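Ribosomal protein L11 methyltransferase (Lactobacillus delbrueckii subsp. bulgaricus ATCC BAA-365, PDB 3GRZ) probably trimethylates lysine residues of ribosomal protein L11 using S-adenosyl-L-methionine, this chain being the C-terminal, SAM-binding methyltransferase part. Local coordinates at residues B[64-69]-B[73-78]; B[133-138]-B[162-167]; B[170-175]-B[191-196]; B[117-122]-B[146-151]. All coordinates share one frame; numbering follows the deposited sequence.

In the fold
The chain carries a seven-strand mixed sheet with strand order 3-2-1-4-5-7-6, the class I methyltransferase fold, and the four contacts fasten helices and loops around it. Contact 1, on strand 63-67 and helix 73-80, lies about 4 Å from the centre of the chain and holds Gly-68, predicted to bind S-adenosyl-L-methionine. Contact 4 follows, and Leu-118 and Leu-119 of its loop touch Val-67. Contact 2 joins the starts of helices 135-145 and 165-174; its first segment comes between those of contact 4. Contact 3 packs helix 165-174 on strand 188-195, next to edge strand 177-185. Contacts 2, 3 and 4, centred about 15 to 17 Å from the chain centre, thus join later elements to the cofactor-binding sheet.

Contact 1 of 4, residues B[64-69]-B[73-78]; sequences VADVGT and ILAIAA
Helix 73-80 packs against strand 63-67 through Leu-74, Ala-75 and Ala-78, forming the first strand-turn-helix of the Rossmann-like methyltransferase fold. Gly-70, Gly-72 and Ala-75 are consistent with a GxGxxA pattern; Gly-68, just before, is predicted to bind S-adenosyl-L-methionine. Strand 64-67 and helix 73-78 run nearly antiparallel, at 163°, with their axes 8.4 Å apart. At the start of the helix, Ile-73 turns its end away from the strand toward strand 29-33. Leu-74 follows, crossing the Asp-66 side chain at about a right angle, and its CB lies 3.7 Å from Asp-66 OD2. Its backbone N donates to a water, which in turn donates to Asp-66 OD2 and to Thr-69 O, tying the helix start to the turn. The methyl of Ala-75 rests against both members of the Asp-66/Thr-69 pair, CB being 3.6 Å from Asp-66 OD2 and 3.9 Å from Thr-69 OG1. One turn on, Ala-78 CB meets Val-64 CG1 at 4.3 Å, a purely apolar touch. With Asp-66 CG anti to the backbone N (chi1 177°), the carboxylate reaches toward the helix start. Two bonds grip OD2 and fix the carboxylate, the water's and that of Thr-69 OG1, which donates over 2.7 Å from 54° above the carboxylate plane.

Contact 2 of 4, residues B[133-138]-B[162-167]; sequences ILAEIL and YLQLPK
Ala-135 and Gln-164 carry this small contact, which brings the first turn of helix 135-145 up to the residues that lead into helix 165-174. Along the first segment, Leu-134 occupies the N-cap position, and Leu-138 N donates to Leu-134 O (3.0 Å) as the helix begins. Ala-135 comes next, at the nearest approach of the two backbones, where its CA is 6.5 Å from that of Gln-164. Its methyl points at the other segment and rests against the root of the glutamine: Ala-135 CB is 3.6 Å from Gln-164 CB. The same methyl also lies 3.9 Å from Gln-164 CD, because the bend of the glutamine chain at chi2 (-101°) lays CG and CD along the methyl and sends the amide on toward Glu-136. Both helices lie on one side of the central sheet of the methyltransferase fold, helix 135-145 following strand 126-132 and helix 165-174 following strand 153-161. Ala-135 also touches Ile-168 of the second helix, which carries the packing further along it, and Leu-138, one turn beyond, packs on the same isoleucine. Glu-136, exposed, comes in beside the alanine. Its CG is squeezed between the backbone N and the carbonyl carbon (chi1 50°), and a further bend at chi2 swings the carboxylate toward the glutamine. The carboxylate and amide planes stand 88° apart, with Glu-136 OE1 3.9 Å from Gln-164 NE2, too long for a hydrogen bond.

Contact 3 of 4, residues B[170-175]-B[191-196]; sequences QALAEN and LAISRK
Within 170-175, Leu-172 alone carries the contact, meeting Leu-191 and Ile-193 of strand 188-195. The two strand residues, separated by Ala-192, point to the same face of the sheet and receive the leucine from the helix that packs on that face. Leu-172 and Ile-193 reach toward each other tip to tip, both branches of the leucine touching the isoleucine: Leu-172 CD1 and CD2 each lie 3.9 Å from Ile-193 CD1. Ile-193 CG1 stands anti to the carbonyl carbon (chi1 -67°), which carries CD1 up to the leucine. The CD2 branch of Leu-172 also comes within 4.1 Å of Ile-193 CG2. Leu-191 is met more slantwise, through a single pair of methyls, with Leu-172 CD1 3.9 Å from Leu-191 CD1.

No hydrogen bond crosses between the two segments; within the helical one, Gln-170 NE2 donates to Glu-174 OE2 over 2.8 Å, on the syn side of the carboxylate, linking side chains one turn apart along the exposed helix surface. Where the helix ends, Asn-175 ND2 donates to Ala-171 O at 2.8 Å, and the nearly straight bond (172°) lies close to the plane of the amide.

Helix 165-174 thus packs on the seven-strand sheet of the class I methyltransferase fold, against its antiparallel strand 188-195. Leu-165 and Ile-168 of the same helix complete the packing round Leu-191. Leu-172 also meets Ile-142 of helix 135-145 and Phe-177 of strand 177-185, while Ile-193 packs on Val-155 and Phe-157 of the neighbouring strand 153-161.

Contact 4 of 4, residues B[117-122]-B[146-151]; sequences SLLADV and DSHLNE
A type II' turn over Ser-117 to Ala-120 and an overlapping type II turn over Leu-119 to Val-122 bring the loop between strands 112-115 and 126-132 of the sheet against one face and one edge of the ring of His-148, which follows helix 135-145. Leu-119 covers the face: its CB stands 3.8 Å from the ring centroid and 11° off the normal, a CH-pi contact over the middle of the ring. The CD1 branch reaches farther back, 3.8 Å from His-148 CB, as the two side chains slide past each other in opposite directions. At the ring edge, His-148 NE2 donates to Val-122 O over 2.9 Å, but the bond is bent (124°) and weak. Val-122 CB lies 4.2 Å from His-148 CD2. The other ring nitrogen, ND1, bonds to Gln-144 O at the end of helix 135-145, and Gln-144 OE1 accepts the backbone N-H of Leu-119, so one glutamine serves both segments. With both ring nitrogens facing backbone carbonyls, each would have to carry a proton to donate, which would favour a positively charged imidazole; the bent geometry at NE2 makes this only a tentative reading.

Contact 1 of 4, residues B[64-69]-B[73-78]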
loop_
_atom_site.group_PDB
_atom_site.type_symbol
_atom_site.label_atom_id
_atom_site.label_comp_id
_atom_site.label_asym_id
_atom_site.label_seq_id
_atom_site.Cartn_x
_atom_site.Cartn_y
_atom_site.Cartn_z
ATOM N N VAL B 64 -18.261 4.172 1.910
ATOM C CA VAL B 64 -17.711 2.814 1.874
ATOM C C VAL B 64 -18.775 1.782 2.216
ATOM O O VAL B 64 -19.562 1.996 3.141
ATOM C CB VAL B 64 -16.512 2.652 2.875
ATOM C CG1 VAL B 64 -15.966 1.221 2.884
ATOM C CG2 VAL B 64 -15.390 3.655 2.590
ATOM N N ALA B 65 -18.801 0.685 1.452
ATOM C CA ALA B 65 -19.454 -0.557 1.873
ATOM C C ALA B 65 -18.382 -1.618 2.040
ATOM O O ALA B 65 -17.607 -1.862 1.117
ATOM C CB ALA B 65 -20.503 -1.028 0.862
ATOM N N ASP B 66 -18.339 -2.228 3.224
ATOM C CA ASP B 66 -17.456 -3.347 3.516
ATOM C C ASP B 66 -18.306 -4.605 3.548
ATOM O O ASP B 66 -19.086 -4.819 4.481
ATOM C CB ASP B 66 -16.738 -3.128 4.856
ATOM C CG ASP B 66 -15.833 -4.307 5.257
ATOM O OD1 ASP B 66 -15.449 -5.124 4.381
ATOM O OD2 ASP B 66 -15.501 -4.415 6.466
ATOM N N VAL B 67 -18.149 -5.433 2.527
ATOM C CA VAL B 67 -19.016 -6.586 2.314
ATOM C C VAL B 67 -18.356 -7.826 2.893
ATOM O O VAL B 67 -17.192 -8.085 2.606
ATOM C CB VAL B 67 -19.305 -6.784 0.797
ATOM C CG1 VAL B 67 -20.190 -7.999 0.558
ATOM C CG2 VAL B 67 -19.963 -5.543 0.215
ATOM N N GLY B 68 -19.093 -8.592 3.702
ATOM C CA GLY B 68 -18.521 -9.764 4.379
ATOM C C GLY B 68 -17.591 -9.341 5.497
ATOM O O GLY B 68 -16.497 -9.880 5.647
ATOM N N THR B 69 -18.040 -8.371 6.288
ATOM C CA THR B 69 -17.174 -7.637 7.217
ATOM C C THR B 69 -16.452 -8.494 8.282
ATOM O O THR B 69 -15.374 -8.112 8.761
ATOM C CB THR B 69 -17.946 -6.437 7.855
ATOM O OG1 THR B 69 -17.027 -5.510 8.436
ATOM C CG2 THR B 69 -18.922 -6.906 8.937
ATOM N N ILE B 73 -12.833 -5.454 10.832
ATOM C CA ILE B 73 -11.498 -4.832 10.735
ATOM C C ILE B 73 -11.395 -3.766 9.614
ATOM O O ILE B 73 -10.965 -2.635 9.868
ATOM C CB ILE B 73 -10.345 -5.914 10.639
ATOM C CG1 ILE B 73 -8.961 -5.280 10.484
ATOM C CG2 ILE B 73 -10.573 -6.925 9.501
ATOM C CD1 ILE B 73 -8.503 -4.500 11.674
ATOM N N LEU B 74 -11.828 -4.124 8.401
ATOM C CA LEU B 74 -11.720 -3.212 7.264
ATOM C C LEU B 74 -12.680 -2.024 7.367
ATOM O O LEU B 74 -12.311 -0.903 7.007
ATOM C CB LEU B 74 -11.889 -3.950 5.941
ATOM C CG LEU B 74 -10.932 -5.109 5.620
ATOM C CD1 LEU B 74 -11.270 -5.712 4.265
ATOM C CD2 LEU B 74 -9.460 -4.688 5.679
ATOM N N ALA B 75 -13.888 -2.254 7.889
ATOM C CA ALA B 75 -14.836 -1.153 8.139
ATOM C C ALA B 75 -14.241 -0.168 9.141
ATOM O O ALA B 75 -14.307 1.045 8.944
ATOM C CB ALA B 75 -16.184 -1.691 8.640
ATOM N N ILE B 76 -13.632 -0.698 10.196
ATOM C CA ILE B 76 -12.997 0.132 11.228
ATOM C C ILE B 76 -11.807 0.936 10.667
ATOM O O ILE B 76 -11.670 2.122 10.927
ATOM C CB ILE B 76 -12.555 -0.739 12.436
ATOM C CG1 ILE B 76 -13.798 -1.248 13.186
ATOM C CG2 ILE B 76 -11.621 0.035 13.402
ATOM C CD1 ILE B 76 -13.522 -2.504 14.039
ATOM N N ALA B 77 -10.955 0.269 9.904
ATOM C CA ALA B 77 -9.814 0.915 9.283
ATOM C C ALA B 77 -10.235 2.001 8.301
ATOM O O ALA B 77 -9.650 3.076 8.287
ATOM C CB ALA B 77 -8.988 -0.108 8.585
ATOM N N ALA B 78 -11.262 1.721 7.501
ATOM C CA ALA B 78 -11.799 2.718 6.581
ATOM C C ALA B 78 -12.285 3.949 7.334
ATOM O O ALA B 78 -12.007 5.075 6.913
ATOM C CB ALA B 78 -12.927 2.120 5.728
HETATM O O HOH W 1 -13.748 -6.338 7.619
#

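Contact 2 of 4, residues B[133-138]-B[162-167]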
loop_
_atom_site.group_PDB
_atom_site.type_symbol
_atom_site.label_atom_id
_atom_site.label_comp_id
_atom_site.label_asym_id
_atom_site.label_seq_id
_atom_site.Cartn_x
_atom_site.Cartn_y
_atom_site.Cartn_z
ATOM N N ILE B 133 -13.310 -11.653 0.867
ATOM C CA ILE B 133 -14.073 -12.886 0.965
ATOM C C ILE B 133 -13.582 -13.825 -0.145
ATOM O O ILE B 133 -12.899 -13.397 -1.089
ATOM C CB ILE B 133 -15.620 -12.636 0.879
ATOM C CG1 ILE B 133 -15.983 -11.855 -0.382
ATOM C CG2 ILE B 133 -16.150 -11.885 2.126
ATOM C CD1 ILE B 133 -17.434 -11.333 -0.437
ATOM N N LEU B 134 -13.915 -15.100 -0.019
ATOM C CA LEU B 134 -13.436 -16.120 -0.945
ATOM C C LEU B 134 -14.010 -15.927 -2.341
ATOM O O LEU B 134 -15.098 -15.367 -2.499
ATOM C CB LEU B 134 -13.711 -17.516 -0.395
ATOM C CG LEU B 134 -13.098 -17.790 0.988
ATOM C CD1 LEU B 134 -13.518 -19.147 1.498
ATOM C CD2 LEU B 134 -11.570 -17.644 1.013
ATOM N N ALA B 135 -13.248 -16.377 -3.335
ATOM C CA ALA B 135 -13.473 -16.040 -4.736
ATOM C C ALA B 135 -14.820 -16.478 -5.305
ATOM O O ALA B 135 -15.382 -15.776 -6.134
ATOM C CB ALA B 135 -12.339 -16.570 -5.586
ATOM N N GLU B 136 -15.343 -17.621 -4.864
ATOM C CA GLU B 136 -16.668 -18.061 -5.337
ATOM C C GLU B 136 -17.807 -17.149 -4.883
ATOM O O GLU B 136 -18.782 -16.981 -5.609
ATOM C CB GLU B 136 -16.967 -19.531 -5.028
ATOM C CG GLU B 136 -16.741 -19.993 -3.604
ATOM C CD GLU B 136 -15.341 -20.538 -3.400
ATOM O OE1 GLU B 136 -15.061 -21.703 -3.799
ATOM O OE2 GLU B 136 -14.526 -19.773 -2.851
ATOM N N ILE B 137 -17.661 -16.544 -3.704
ATOM C CA ILE B 137 -18.617 -15.549 -3.215
ATOM C C ILE B 137 -18.396 -14.225 -3.953
ATOM O O ILE B 137 -19.361 -13.542 -4.313
ATOM C CB ILE B 137 -18.515 -15.348 -1.677
ATOM C CG1 ILE B 137 -18.529 -16.705 -0.959
ATOM C CG2 ILE B 137 -19.663 -14.470 -1.159
ATOM C CD1 ILE B 137 -17.986 -16.660 0.456
ATOM N N LEU B 138 -17.128 -13.876 -4.201
ATOM C CA LEU B 138 -16.805 -12.695 -5.026
ATOM C C LEU B 138 -17.452 -12.746 -6.413
ATOM O O LEU B 138 -17.945 -11.726 -6.900
ATOM C CB LEU B 138 -15.297 -12.487 -5.166
ATOM C CG LEU B 138 -14.548 -11.992 -3.934
ATOM C CD1 LEU B 138 -13.050 -12.008 -4.222
ATOM C CD2 LEU B 138 -14.997 -10.605 -3.528
ATOM N N TYR B 162 -4.677 -17.550 -5.922
ATOM C CA TYR B 162 -4.115 -17.274 -7.260
ATOM C C TYR B 162 -4.675 -18.148 -8.397
ATOM O O TYR B 162 -4.769 -17.697 -9.545
ATOM C CB TYR B 162 -2.572 -17.307 -7.248
ATOM C CG TYR B 162 -1.962 -18.695 -7.236
ATOM C CD1 TYR B 162 -1.401 -19.253 -8.396
ATOM C CD2 TYR B 162 -1.943 -19.451 -6.069
ATOM C CE1 TYR B 162 -0.836 -20.535 -8.377
ATOM C CE2 TYR B 162 -1.396 -20.719 -6.039
ATOM C CZ TYR B 162 -0.843 -21.261 -7.187
ATOM O OH TYR B 162 -0.299 -22.528 -7.115
ATOM N N LEU B 163 -5.071 -19.375 -8.063
ATOM C CA LEU B 163 -5.703 -20.288 -9.021
ATOM C C LEU B 163 -7.099 -19.829 -9.438
ATOM O O LEU B 163 -7.572 -20.181 -10.517
ATOM C CB LEU B 163 -5.763 -21.708 -8.452
ATOM C CG LEU B 163 -4.424 -22.407 -8.173
ATOM C CD1 LEU B 163 -4.625 -23.679 -7.342
ATOM C CD2 LEU B 163 -3.661 -22.716 -9.459
ATOM N N GLN B 164 -7.742 -19.033 -8.583
ATOM C CA GLN B 164 -9.076 -18.504 -8.847
ATOM C C GLN B 164 -9.059 -17.205 -9.651
ATOM O O GLN B 164 -10.105 -16.742 -10.111
ATOM C CB GLN B 164 -9.807 -18.262 -7.529
ATOM C CG GLN B 164 -9.912 -19.480 -6.627
ATOM C CD GLN B 164 -11.279 -20.151 -6.687
ATOM O OE1 GLN B 164 -11.912 -20.237 -7.752
ATOM N NE2 GLN B 164 -11.746 -20.629 -5.530
ATOM N N LEU B 165 -7.882 -16.612 -9.811
ATOM C CA LEU B 165 -7.763 -15.313 -10.493
ATOM C C LEU B 165 -8.303 -15.210 -11.947
ATOM O O LEU B 165 -9.018 -14.253 -12.246
ATOM C CB LEU B 165 -6.339 -14.726 -10.336
ATOM C CG LEU B 165 -6.034 -13.326 -10.890
ATOM C CD1 LEU B 165 -6.953 -12.231 -10.309
ATOM C CD2 LEU B 165 -4.568 -12.991 -10.679
ATOM N N PRO B 166 -7.989 -16.183 -12.843
ATOM C CA PRO B 166 -8.625 -16.180 -14.179
ATOM C C PRO B 166 -10.158 -16.027 -14.189
ATOM O O PRO B 166 -10.670 -15.202 -14.950
ATOM C CB PRO B 166 -8.210 -17.536 -14.760
ATOM C CG PRO B 166 -6.875 -17.789 -14.155
ATOM C CD PRO B 166 -7.004 -17.283 -12.731
ATOM N N LYS B 167 -10.855 -16.787 -13.335
ATOM C CA LYS B 167 -12.315 -16.708 -13.224
ATOM C C LYS B 167 -12.776 -15.332 -12.751
ATOM O O LYS B 167 -13.761 -14.802 -13.265
ATOM C CB LYS B 167 -12.857 -17.801 -12.295
ATOM C CG LYS B 167 -12.861 -19.201 -12.906
ATOM C CD LYS B 167 -13.128 -20.269 -11.852
ATOM C CE LYS B 167 -14.599 -20.667 -11.790
ATOM N NZ LYS B 167 -14.938 -21.688 -12.821
#

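Contact 3 of 4, residues B[170-175]-B[191-196]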
loop_
_atom_site.group_PDB
_atom_site.type_symbol
_atom_site.label_atom_id
_atom_site.label_comp_id
_atom_site.label_asym_id
_atom_site.label_seq_id
_atom_site.Cartn_x
_atom_site.Cartn_y
_atom_site.Cartn_z
ATOM N N GLN B 170 -12.077 -12.758 -15.640
ATOM C CA GLN B 170 -13.044 -12.923 -16.725
ATOM C C GLN B 170 -14.389 -12.308 -16.349
ATOM O O GLN B 170 -14.957 -11.548 -17.129
ATOM C CB GLN B 170 -13.195 -14.404 -17.075
ATOM C CG GLN B 170 -13.770 -14.682 -18.455
ATOM C CD GLN B 170 -14.220 -16.130 -18.612
ATOM O OE1 GLN B 170 -13.474 -17.068 -18.314
ATOM N NE2 GLN B 170 -15.452 -16.316 -19.079
ATOM N N ALA B 171 -14.864 -12.607 -15.138
ATOM C CA ALA B 171 -16.102 -12.011 -14.602
ATOM C C ALA B 171 -16.065 -10.484 -14.467
ATOM O O ALA B 171 -17.073 -9.822 -14.725
ATOM C CB ALA B 171 -16.475 -12.653 -13.290
ATOM N N LEU B 172 -14.911 -9.930 -14.084
ATOM C CA LEU B 172 -14.732 -8.473 -14.043
ATOM C C LEU B 172 -14.832 -7.850 -15.450
ATOM O O LEU B 172 -15.540 -6.861 -15.649
ATOM C CB LEU B 172 -13.403 -8.101 -13.359
ATOM C CG LEU B 172 -13.327 -8.259 -11.828
ATOM C CD1 LEU B 172 -11.873 -8.236 -11.331
ATOM C CD2 LEU B 172 -14.165 -7.210 -11.104
ATOM N N ALA B 173 -14.125 -8.447 -16.410
ATOM C CA ALA B 173 -14.143 -8.005 -17.816
ATOM C C ALA B 173 -15.562 -8.021 -18.384
ATOM O O ALA B 173 -16.009 -7.037 -18.977
ATOM C CB ALA B 173 -13.215 -8.882 -18.664
ATOM N N GLU B 174 -16.265 -9.130 -18.147
ATOM C CA GLU B 174 -17.654 -9.328 -18.573
ATOM C C GLU B 174 -18.610 -8.302 -17.992
ATOM O O GLU B 174 -19.628 -7.990 -18.612
ATOM C CB GLU B 174 -18.141 -10.729 -18.194
ATOM C CG GLU B 174 -17.639 -11.831 -19.119
ATOM C CD GLU B 174 -17.743 -13.225 -18.515
ATOM O OE1 GLU B 174 -18.317 -13.365 -17.411
ATOM O OE2 GLU B 174 -17.244 -14.185 -19.153
ATOM N N ASN B 175 -18.286 -7.783 -16.807
ATOM C CA ASN B 175 -19.115 -6.766 -16.161
ATOM C C ASN B 175 -18.575 -5.352 -16.317
ATOM O O ASN B 175 -19.016 -4.432 -15.613
ATOM C CB ASN B 175 -19.352 -7.110 -14.689
ATOM C CG ASN B 175 -20.320 -8.249 -14.516
ATOM O OD1 ASN B 175 -21.515 -8.032 -14.347
ATOM N ND2 ASN B 175 -19.813 -9.476 -14.578
ATOM N N LEU B 191 -6.963 -7.026 -5.352
ATOM C CA LEU B 191 -7.177 -6.208 -6.552
ATOM C C LEU B 191 -7.792 -4.855 -6.252
ATOM O O LEU B 191 -8.753 -4.769 -5.483
ATOM C CB LEU B 191 -8.107 -6.926 -7.541
ATOM C CG LEU B 191 -7.802 -8.358 -7.975
ATOM C CD1 LEU B 191 -9.007 -8.899 -8.753
ATOM C CD2 LEU B 191 -6.536 -8.407 -8.827
ATOM N N ALA B 192 -7.244 -3.813 -6.878
ATOM C CA ALA B 192 -7.893 -2.507 -6.947
ATOM C C ALA B 192 -8.573 -2.413 -8.313
ATOM O O ALA B 192 -7.935 -2.641 -9.347
ATOM C CB ALA B 192 -6.889 -1.381 -6.763
ATOM N N ILE B 193 -9.859 -2.081 -8.292
ATOM C CA ILE B 193 -10.761 -2.223 -9.427
ATOM C C ILE B 193 -11.524 -0.913 -9.665
ATOM O O ILE B 193 -11.916 -0.232 -8.720
ATOM C CB ILE B 193 -11.761 -3.399 -9.179
ATOM C CG1 ILE B 193 -11.030 -4.748 -9.162
ATOM C CG2 ILE B 193 -12.896 -3.442 -10.219
ATOM C CD1 ILE B 193 -11.745 -5.812 -8.320
ATOM N N SER B 194 -11.717 -0.553 -10.931
ATOM C CA SER B 194 -12.631 0.537 -11.297
ATOM C C SER B 194 -13.396 0.167 -12.569
ATOM O O SER B 194 -13.147 -0.893 -13.144
ATOM C CB SER B 194 -11.869 1.859 -11.469
ATOM O OG SER B 194 -10.821 1.737 -12.420
ATOM N N ARG B 195 -14.349 1.007 -12.980
ATOM C CA ARG B 195 -15.073 0.793 -14.242
ATOM C C ARG B 195 -14.127 0.920 -15.430
ATOM O O ARG B 195 -13.228 1.770 -15.419
ATOM C CB ARG B 195 -16.217 1.798 -14.403
ATOM C CG ARG B 195 -17.303 1.717 -13.345
ATOM C CD ARG B 195 -18.542 2.463 -13.809
ATOM N NE ARG B 195 -19.420 2.829 -12.702
ATOM C CZ ARG B 195 -20.491 2.130 -12.335
ATOM N NH1 ARG B 195 -20.817 1.016 -12.984
ATOM N NH2 ARG B 195 -21.239 2.544 -11.321
ATOM N N LYS B 196 -14.335 0.082 -16.447
ATOM C CA LYS B 196 -13.511 0.127 -17.653
ATOM C C LYS B 196 -13.494 1.523 -18.259
ATOM O O LYS B 196 -14.543 2.114 -18.527
ATOM C CB LYS B 196 -13.944 -0.916 -18.687
ATOM C CG LYS B 196 -13.044 -2.134 -18.720
ATOM C CD LYS B 196 -12.784 -2.575 -20.148
ATOM C CE LYS B 196 -11.567 -3.481 -20.237
ATOM N NZ LYS B 196 -11.062 -3.571 -21.635
#

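Contact 4 of 4, residues B[117-122]-B[146-151]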
loop_
_atom_site.group_PDB
_atom_site.type_symbol
_atom_site.label_atom_id
_atom_site.label_comp_id
_atom_site.label_asym_id
_atom_site.label_seq_id
_atom_site.Cartn_x
_atom_site.Cartn_y
_atom_site.Cartn_z
ATOM N N SER B 117 -26.917 -10.770 2.852
ATOM C CA SER B 117 -26.015 -11.477 1.969
ATOM C C SER B 117 -25.575 -10.578 0.814
ATOM O O SER B 117 -26.401 -10.125 0.019
ATOM C CB SER B 117 -26.684 -12.748 1.441
ATOM O OG SER B 117 -25.772 -13.503 0.674
ATOM N N LEU B 118 -24.265 -10.333 0.744
ATOM C CA LEU B 118 -23.640 -9.473 -0.267
ATOM C C LEU B 118 -24.230 -8.076 -0.235
ATOM O O LEU B 118 -24.124 -7.399 0.784
ATOM C CB LEU B 118 -23.680 -10.113 -1.661
ATOM C CG LEU B 118 -22.904 -11.436 -1.707
ATOM C CD1 LEU B 118 -23.085 -12.110 -3.041
ATOM C CD2 LEU B 118 -21.427 -11.209 -1.402
ATOM N N LEU B 119 -24.855 -7.645 -1.327
ATOM C CA LEU B 119 -25.497 -6.335 -1.350
ATOM C C LEU B 119 -26.998 -6.412 -1.623
ATOM O O LEU B 119 -27.586 -5.431 -2.097
ATOM C CB LEU B 119 -24.804 -5.396 -2.352
ATOM C CG LEU B 119 -23.376 -4.947 -2.011
ATOM C CD1 LEU B 119 -22.696 -4.357 -3.234
ATOM C CD2 LEU B 119 -23.337 -3.976 -0.833
ATOM N N ALA B 120 -27.594 -7.558 -1.286
ATOM C CA ALA B 120 -29.042 -7.730 -1.326
ATOM C C ALA B 120 -29.687 -6.753 -0.357
ATOM O O ALA B 120 -29.289 -6.654 0.810
ATOM C CB ALA B 120 -29.434 -9.166 -0.980
ATOM N N ASP B 121 -30.642 -5.985 -0.870
ATOM C CA ASP B 121 -31.422 -5.086 -0.038
ATOM C C ASP B 121 -30.607 -3.907 0.496
ATOM O O ASP B 121 -31.027 -3.233 1.447
ATOM C CB ASP B 121 -32.082 -5.867 1.104
ATOM C CG ASP B 121 -33.125 -6.855 0.607
ATOM O OD1 ASP B 121 -34.170 -6.410 0.083
ATOM O OD2 ASP B 121 -32.896 -8.079 0.737
ATOM N N VAL B 122 -29.449 -3.651 -0.118
ATOM C CA VAL B 122 -28.692 -2.452 0.210
ATOM C C VAL B 122 -29.081 -1.390 -0.806
ATOM O O VAL B 122 -28.837 -1.544 -2.006
ATOM C CB VAL B 122 -27.169 -2.698 0.196
ATOM C CG1 VAL B 122 -26.436 -1.391 0.434
ATOM C CG2 VAL B 122 -26.788 -3.710 1.263
ATOM N N ASP B 146 -22.066 -2.866 -10.046
ATOM C CA ASP B 146 -22.515 -1.739 -10.881
ATOM C C ASP B 146 -23.632 -0.882 -10.280
ATOM O O ASP B 146 -23.502 0.349 -10.188
ATOM C CB ASP B 146 -22.939 -2.240 -12.268
ATOM C CG ASP B 146 -23.501 -1.132 -13.138
ATOM O OD1 ASP B 146 -22.755 -0.177 -13.442
ATOM O OD2 ASP B 146 -24.690 -1.220 -13.512
ATOM N N SER B 147 -24.719 -1.528 -9.860
ATOM C CA SER B 147 -25.876 -0.817 -9.277
ATOM C C SER B 147 -25.647 -0.226 -7.871
ATOM O O SER B 147 -26.496 0.513 -7.368
ATOM C CB SER B 147 -27.111 -1.724 -9.263
ATOM O OG SER B 147 -26.869 -2.912 -8.519
ATOM N N HIS B 148 -24.515 -0.551 -7.242
ATOM C CA HIS B 148 -24.197 -0.023 -5.911
ATOM C C HIS B 148 -22.942 0.837 -5.913
ATOM O O HIS B 148 -22.372 1.111 -4.863
ATOM C CB HIS B 148 -24.039 -1.161 -4.898
ATOM C CG HIS B 148 -25.289 -1.952 -4.680
ATOM N ND1 HIS B 148 -25.606 -3.065 -5.431
ATOM C CD2 HIS B 148 -26.301 -1.793 -3.796
ATOM C CE1 HIS B 148 -26.760 -3.559 -5.013
ATOM N NE2 HIS B 148 -27.203 -2.803 -4.022
ATOM N N LEU B 149 -22.519 1.274 -7.095
ATOM C CA LEU B 149 -21.288 2.030 -7.220
ATOM C C LEU B 149 -21.563 3.372 -7.864
ATOM O O LEU B 149 -22.142 3.427 -8.950
ATOM C CB LEU B 149 -20.283 1.212 -8.042
ATOM C CG LEU B 149 -18.769 1.323 -7.880
ATOM C CD1 LEU B 149 -18.270 1.198 -6.420
ATOM C CD2 LEU B 149 -18.126 0.274 -8.771
ATOM N N ASN B 150 -21.154 4.451 -7.192
ATOM C CA ASN B 150 -21.201 5.805 -7.762
ATOM C C ASN B 150 -20.359 5.898 -9.043
ATOM O O ASN B 150 -19.579 4.983 -9.351
ATOM C CB ASN B 150 -20.710 6.849 -6.746
ATOM C CG ASN B 150 -21.696 7.093 -5.605
ATOM O OD1 ASN B 150 -22.897 6.956 -5.765
ATOM N ND2 ASN B 150 -21.178 7.502 -4.456
ATOM N N GLU B 151 -20.516 6.977 -9.810
ATOM C CA GLU B 151 -19.590 7.196 -10.921
ATOM C C GLU B 151 -18.230 7.553 -10.332
ATOM O O GLU B 151 -18.149 8.226 -9.292
ATOM C CB GLU B 151 -20.100 8.225 -11.946
ATOM C CG GLU B 151 -20.103 9.689 -11.514
ATOM C CD GLU B 151 -20.067 10.645 -12.707
ATOM O OE1 GLU B 151 -19.108 10.568 -13.512
ATOM O OE2 GLU B 151 -20.996 11.472 -12.835
#